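Local structure of cysteine hydrolase (Vibrio cholerae, 6V98) at residues A168-P171 with P172-P176. The protein is TseH, a type VI secretion system effector that probably acts as a cysteine hydrolase related to the clan CA peptidases. Numbering follows the deposited sequence.
Sequences AWKP and PVVVP
Pro171 O lies 3.3 Å from Val174 CG2. This is a carbonyl-to-methyl contact, and no hydrogen bond joins the two segments. Pro171 O also comes near Val173 N, but the angle is too poor for a bond. The same methyl, Val174 CG2, meets Lys170 CG at 3.6 Å and, more loosely, Pro171 CD at 4.2 Å. With chi1 of Val174 at -176°, CG1 lies trans to the amide nitrogen and CG2 swings round toward Lys170 and Pro171. The Lys170 chain touches CG2 with its inner carbons. It departs from extended at chi2 (-149°) and bends sharply at chi3 (-30°), after which NZ goes to a salt bridge with Asp158. On the outer side of the bend, Trp169 CH2 reaches Pro172 CD at 4.0 Å, an oblique approach. Pro171 N sits 3.9 Å above the indole plane of Trp169, offset toward the rim. The trans peptide between the two prolines holds Pro172 CD close to Pro171 CB, at 3.5 Å. Pro172 has a helix-like backbone between extended residues, and the chain turns there. The result is a surface bend of apolar contacts, with Val174 as its buried side chain. Val174 also bonds through its backbone to Asp148 and Asn151 ND2, and its side chain touches Met153, which follows the dimethylarsinoyl-modified Cys152 in sequence. The bend lies in the loop that joins helix 154-162 to helix 176-184, and Val175 stands at the N-cap position, just before helix 176-184. Lys170 and Val174 both rest on Thr154 and Ile157 of helix 154-162.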
ATOM      1  N   ALA A 168      -4.382  -9.776   8.501  1.00 24.88           N
ATOM      2  CA  ALA A 168      -5.678 -10.027   9.115  1.00 25.81           C
ATOM      3  C   ALA A 168      -6.608 -10.741   8.144  1.00 24.49           C
ATOM      4  O   ALA A 168      -6.532 -10.571   6.920  1.00 22.76           O
ATOM      5  CB  ALA A 168      -6.316  -8.709   9.590  1.00 26.08           C
ATOM      6  N   TRP A 169      -7.501 -11.552   8.708  1.00 23.59           N
ATOM      7  CA  TRP A 169      -8.415 -12.348   7.899  1.00 29.41           C
ATOM      8  C   TRP A 169      -9.173 -11.480   6.900  1.00 25.16           C
ATOM      9  O   TRP A 169      -9.640 -10.389   7.231  1.00 25.25           O
ATOM     10  CB  TRP A 169      -9.399 -13.076   8.807  1.00 24.80           C
ATOM     11  CG  TRP A 169     -10.492 -13.760   8.060  1.00 28.60           C
ATOM     12  CD1 TRP A 169     -10.384 -14.889   7.303  1.00 26.94           C
ATOM     13  CD2 TRP A 169     -11.862 -13.355   7.989  1.00 28.35           C
ATOM     14  NE1 TRP A 169     -11.609 -15.224   6.772  1.00 27.95           N
ATOM     15  CE2 TRP A 169     -12.535 -14.302   7.181  1.00 23.62           C
ATOM     16  CE3 TRP A 169     -12.589 -12.292   8.536  1.00 27.50           C
ATOM     17  CZ2 TRP A 169     -13.891 -14.213   6.910  1.00 23.14           C
ATOM     18  CZ3 TRP A 169     -13.941 -12.211   8.273  1.00 28.44           C
ATOM     19  CH2 TRP A 169     -14.579 -13.168   7.465  1.00 25.95           C
ATOM     20  N   LYS A 170      -9.293 -11.986   5.668  1.00 24.41           N
ATOM     21  CA  LYS A 170      -9.945 -11.268   4.577  1.00 21.60           C
ATOM     22  C   LYS A 170     -11.405 -11.687   4.474  1.00 26.38           C
ATOM     23  O   LYS A 170     -11.681 -12.839   4.091  1.00 26.31           O
ATOM     24  CB  LYS A 170      -9.222 -11.549   3.261  1.00 25.98           C
ATOM     25  CG  LYS A 170      -9.558 -10.572   2.147  1.00 26.57           C
ATOM     26  CD  LYS A 170      -9.488 -11.183   0.752  1.00 39.11           C
ATOM     27  CE  LYS A 170      -8.475 -12.313   0.614  1.00 44.71           C
ATOM     28  NZ  LYS A 170      -8.156 -12.613  -0.829  1.00 39.27           N
ATOM     29  N   PRO A 171     -12.362 -10.811   4.763  1.00 26.81           N
ATOM     30  CA  PRO A 171     -13.774 -11.193   4.659  1.00 26.92           C
ATOM     31  C   PRO A 171     -14.201 -11.291   3.205  1.00 28.66           C
ATOM     32  O   PRO A 171     -13.464 -10.868   2.303  1.00 29.03           O
ATOM     33  CB  PRO A 171     -14.510 -10.059   5.392  1.00 29.21           C
ATOM     34  CG  PRO A 171     -13.559  -8.922   5.446  1.00 34.23           C
ATOM     35  CD  PRO A 171     -12.172  -9.423   5.234  1.00 28.68           C
ATOM     36  N   PRO A 172     -15.376 -11.864   2.933  1.00 30.39           N
ATOM     37  CA  PRO A 172     -15.847 -11.919   1.541  1.00 27.80           C
ATOM     38  C   PRO A 172     -16.076 -10.550   0.930  1.00 29.74           C
ATOM     39  O   PRO A 172     -16.035 -10.424  -0.299  1.00 31.31           O
ATOM     40  CB  PRO A 172     -17.161 -12.713   1.646  1.00 30.70           C
ATOM     41  CG  PRO A 172     -17.020 -13.518   2.915  1.00 36.37           C
ATOM     42  CD  PRO A 172     -16.274 -12.597   3.845  1.00 27.43           C
ATOM     43  N   VAL A 173     -16.353  -9.532   1.742  1.00 27.87           N
ATOM     44  CA  VAL A 173     -16.534  -8.159   1.281  1.00 30.57           C
ATOM     45  C   VAL A 173     -15.485  -7.305   1.985  1.00 30.76           C
ATOM     46  O   VAL A 173     -15.562  -7.086   3.201  1.00 32.88           O
ATOM     47  CB  VAL A 173     -17.955  -7.639   1.553  1.00 37.86           C
ATOM     48  CG1 VAL A 173     -18.051  -6.156   1.253  1.00 36.91           C
ATOM     49  CG2 VAL A 173     -18.974  -8.399   0.717  1.00 34.09           C
ATOM     50  N   VAL A 174     -14.518  -6.807   1.227  1.00 28.65           N
ATOM     51  CA  VAL A 174     -13.348  -6.137   1.785  1.00 28.05           C
ATOM     52  C   VAL A 174     -13.509  -4.630   1.639  1.00 31.61           C
ATOM     53  O   VAL A 174     -13.417  -4.084   0.533  1.00 27.58           O
ATOM     54  CB  VAL A 174     -12.060  -6.625   1.114  1.00 31.66           C
ATOM     55  CG1 VAL A 174     -10.846  -5.994   1.770  1.00 29.51           C
ATOM     56  CG2 VAL A 174     -11.995  -8.146   1.201  1.00 26.79           C
ATOM     57  N   VAL A 175     -13.698  -3.953   2.765  1.00 28.76           N
ATOM     58  CA  VAL A 175     -13.833  -2.501   2.809  1.00 30.97           C
ATOM     59  C   VAL A 175     -12.517  -1.924   3.318  1.00 30.94           C
ATOM     60  O   VAL A 175     -12.120  -2.234   4.452  1.00 30.52           O
ATOM     61  CB  VAL A 175     -15.001  -2.077   3.707  1.00 35.21           C
ATOM     62  CG1 VAL A 175     -15.258  -0.574   3.574  1.00 35.59           C
ATOM     63  CG2 VAL A 175     -16.252  -2.883   3.341  1.00 38.05           C
ATOM     64  N   PRO A 176     -11.824  -1.087   2.541  1.00 26.20           N
ATOM     65  CA  PRO A 176     -10.463  -0.698   2.944  1.00 29.67           C
ATOM     66  C   PRO A 176     -10.435  -0.038   4.307  1.00 28.62           C
ATOM     67  O   PRO A 176      -9.623  -0.409   5.159  1.00 29.04           O
ATOM     68  CB  PRO A 176     -10.025   0.240   1.811  1.00 30.42           C
ATOM     69  CG  PRO A 176     -10.823  -0.250   0.611  1.00 30.17           C
ATOM     70  CD  PRO A 176     -12.166  -0.617   1.187  1.00 28.91           C
TER